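Local structure of transcriptional regulator, MerR family (Listeria monocytogenes str. 4b F2365, 3GP4) at the interface of chains A and B. The protein probably binds promoter DNA as a dimer through winged helix-turn-helix domains and regulates transcription. Numbering follows the deposited sequence. Chains: chain A/B, Transcriptional regulator, MerR family.

The interface of chains A and B. Residues chain A 107, 110-111; chain B 51, 55, 60, 68, 86, 89.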
ATOM      1  N   LEU A 107      -9.297   0.726  12.084  1.00 26.87           N
ATOM      2  CA  LEU A 107      -8.776   1.883  12.817  1.00 27.79           C
ATOM      3  C   LEU A 107      -9.843   2.856  13.206  1.00 28.46           C
ATOM      4  O   LEU A 107      -9.847   3.305  14.355  1.00 29.43           O
ATOM      5  CB  LEU A 107      -7.675   2.656  12.062  1.00 26.46           C
ATOM      6  CG  LEU A 107      -6.378   1.882  11.852  1.00 26.94           C
ATOM      7  CD1 LEU A 107      -5.442   2.697  10.935  1.00 23.91           C
ATOM      8  CD2 LEU A 107      -5.717   1.630  13.194  1.00 27.37           C
ATOM      9  N   LYS A 110     -11.890   1.345  16.108  1.00 28.78           N
ATOM     10  CA  LYS A 110     -11.086   1.416  17.338  1.00 28.93           C
ATOM     11  C   LYS A 110     -10.956   2.850  17.864  1.00 29.11           C
ATOM     12  O   LYS A 110     -11.087   3.096  19.089  1.00 28.13           O
ATOM     13  CB  LYS A 110      -9.741   0.738  17.102  1.00 27.04           C
ATOM     14  CG  LYS A 110      -9.907  -0.747  17.251  1.00 31.49           C
ATOM     15  CD  LYS A 110      -8.865  -1.519  16.460  1.00 36.87           C
ATOM     16  CE  LYS A 110      -7.707  -1.826  17.330  1.00 37.32           C
ATOM     17  NZ  LYS A 110      -6.924  -0.604  17.554  1.00 36.56           N
ATOM     18  N   ILE A 111     -10.780   3.815  16.958  1.00 27.97           N
ATOM     19  CA  ILE A 111     -10.715   5.223  17.330  1.00 29.72           C
ATOM     20  C   ILE A 111     -12.042   5.755  17.878  1.00 31.05           C
ATOM     21  O   ILE A 111     -12.053   6.550  18.840  1.00 30.92           O
ATOM     22  CB  ILE A 111     -10.230   6.112  16.157  1.00 29.78           C
ATOM     23  CG1 ILE A 111      -8.752   5.837  15.866  1.00 28.76           C
ATOM     24  CG2 ILE A 111     -10.419   7.607  16.492  1.00 29.74           C
ATOM     25  CD1 ILE A 111      -8.323   6.265  14.406  1.00 29.85           C
TER
ATOM     26  N   PHE B  51      -4.814  -8.688  14.292  1.00 25.56           N
ATOM     27  CA  PHE B  51      -4.652  -7.230  14.186  1.00 25.12           C
ATOM     28  C   PHE B  51      -3.286  -6.874  13.605  1.00 24.63           C
ATOM     29  O   PHE B  51      -3.219  -6.011  12.725  1.00 22.03           O
ATOM     30  CB  PHE B  51      -4.914  -6.568  15.533  1.00 25.68           C
ATOM     31  CG  PHE B  51      -4.640  -5.072  15.598  1.00 25.15           C
ATOM     32  CD1 PHE B  51      -5.518  -4.140  15.032  1.00 25.86           C
ATOM     33  CD2 PHE B  51      -3.518  -4.618  16.285  1.00 27.44           C
ATOM     34  CE1 PHE B  51      -5.251  -2.776  15.124  1.00 24.85           C
ATOM     35  CE2 PHE B  51      -3.231  -3.237  16.397  1.00 27.38           C
ATOM     36  CZ  PHE B  51      -4.085  -2.326  15.825  1.00 26.58           C
ATOM     37  N   MET B  55      -2.779  -4.968  10.070  1.00 22.41           N
ATOM     38  CA  MET B  55      -2.153  -3.635  10.015  1.00 23.20           C
ATOM     39  C   MET B  55      -0.823  -3.613   9.255  1.00 23.12           C
ATOM     40  O   MET B  55      -0.541  -2.649   8.519  1.00 23.68           O
ATOM     41  CB  MET B  55      -1.988  -3.009  11.432  1.00 21.42           C
ATOM     42  CG  MET B  55      -3.335  -2.742  12.149  1.00 23.49           C
ATOM     43  SD  MET B  55      -4.463  -1.598  11.231  1.00 19.36           S
ATOM     44  CE  MET B  55      -5.938  -2.513  11.275  1.00 23.71           C
ATOM     45  N   LEU B  60       1.184  -0.320   8.105  1.00 23.04           N
ATOM     46  CA  LEU B  60       1.625   0.280   9.370  1.00 23.09           C
ATOM     47  C   LEU B  60       2.949  -0.397   9.711  1.00 22.57           C
ATOM     48  O   LEU B  60       3.080  -1.642   9.584  1.00 24.64           O
ATOM     49  CB  LEU B  60       0.583   0.115  10.503  1.00 22.06           C
ATOM     50  CG  LEU B  60      -0.646   1.046  10.490  1.00 24.47           C
ATOM     51  CD1 LEU B  60      -1.620   0.610   9.417  1.00 25.21           C
ATOM     52  CD2 LEU B  60      -1.410   0.985  11.838  1.00 24.68           C
ATOM     53  N   TYR B  68       2.124   0.977  20.050  1.00 21.14           N
ATOM     54  CA  TYR B  68       0.723   0.839  20.455  1.00 22.76           C
ATOM     55  C   TYR B  68       0.484  -0.272  21.477  1.00 22.61           C
ATOM     56  O   TYR B  68      -0.259  -0.077  22.464  1.00 22.34           O
ATOM     57  CB  TYR B  68      -0.158   0.568  19.227  1.00 22.47           C
ATOM     58  CG  TYR B  68      -1.637   0.480  19.560  1.00 23.06           C
ATOM     59  CD1 TYR B  68      -2.371   1.622  19.858  1.00 23.83           C
ATOM     60  CD2 TYR B  68      -2.299  -0.748  19.553  1.00 26.56           C
ATOM     61  CE1 TYR B  68      -3.743   1.546  20.136  1.00 25.93           C
ATOM     62  CE2 TYR B  68      -3.670  -0.840  19.881  1.00 28.79           C
ATOM     63  CZ  TYR B  68      -4.374   0.315  20.161  1.00 28.53           C
ATOM     64  OH  TYR B  68      -5.722   0.245  20.471  1.00 30.30           O
ATOM     65  N   LEU B  86      -3.264   6.102  16.925  1.00 25.28           N
ATOM     66  CA  LEU B  86      -4.117   5.503  15.890  1.00 25.91           C
ATOM     67  C   LEU B  86      -4.648   6.538  14.910  1.00 26.37           C
ATOM     68  O   LEU B  86      -4.777   6.225  13.728  1.00 27.14           O
ATOM     69  CB  LEU B  86      -5.305   4.729  16.475  1.00 25.11           C
ATOM     70  CG  LEU B  86      -4.978   3.500  17.334  1.00 27.65           C
ATOM     71  CD1 LEU B  86      -6.248   2.875  17.837  1.00 27.07           C
ATOM     72  CD2 LEU B  86      -4.160   2.505  16.503  1.00 28.92           C
ATOM     73  N   GLN B  89      -1.880   7.194  12.449  1.00 26.42           N
ATOM     74  CA  GLN B  89      -1.777   6.043  11.526  1.00 24.53           C
ATOM     75  C   GLN B  89      -2.924   6.055  10.513  1.00 25.89           C
ATOM     76  O   GLN B  89      -2.714   5.747   9.318  1.00 24.59           O
ATOM     77  CB  GLN B  89      -1.722   4.717  12.286  1.00 25.76           C
ATOM     78  CG  GLN B  89      -0.416   4.583  13.126  1.00 24.16           C
ATOM     79  CD  GLN B  89       0.846   4.723  12.265  1.00 29.86           C
ATOM     80  OE1 GLN B  89       0.950   4.128  11.195  1.00 31.57           O
ATOM     81  NE2 GLN B  89       1.796   5.534  12.719  1.00 26.83           N
TER
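A:Leu107 sits one turn before the neighbouring A:Lys110 and A:Ile111 on helix 79-130 of chain A, and the three meet a groove of chain B formed by helices 43-57, 62-74 and 79-121, all with regular helical backbone angles. A:Leu107 is the apolar plug. Its methyl A:Leu107 CD2 lies 3.8 Å from B:Leu86 CD2. On the other flank A:Leu107 CD2 is 4.0 Å from the thioether sulfur B:Met55 SD. Branched leucine fills such a pocket compactly, while the flexible methionine, bent at chi2 and chi3, adapts to its flank. B:Met55 also lays its CG over one face of the B:Phe51 ring, which helps to set the rim of the groove. B:Leu86 meets A:Leu107 with CD2, the end of A:Lys110 with CD1 and A:Ile111 with CB, where B:Leu86 CB touches A:Ile111 CG1 at 3.7 Å as the two side chains run past each other in opposite directions. A:Lys110 combines an aliphatic stem with a polar end: A:Lys110 CE lies 3.4 Å from B:Phe51 CE1, and bends at chi3 and chi4 (93° and -74°) turn the amino group toward the B:Tyr68 hydroxyl. There A:Lys110 NZ makes a weak hydrogen bond of 3.3 Å to the phenolic B:Tyr68 OH. Repeated by the two-fold axis, this patch probably fastens the antiparallel coiled coil of long helices typical of MerR dimers, docks each on the partner's DNA-binding domain, and may help to couple the two domains.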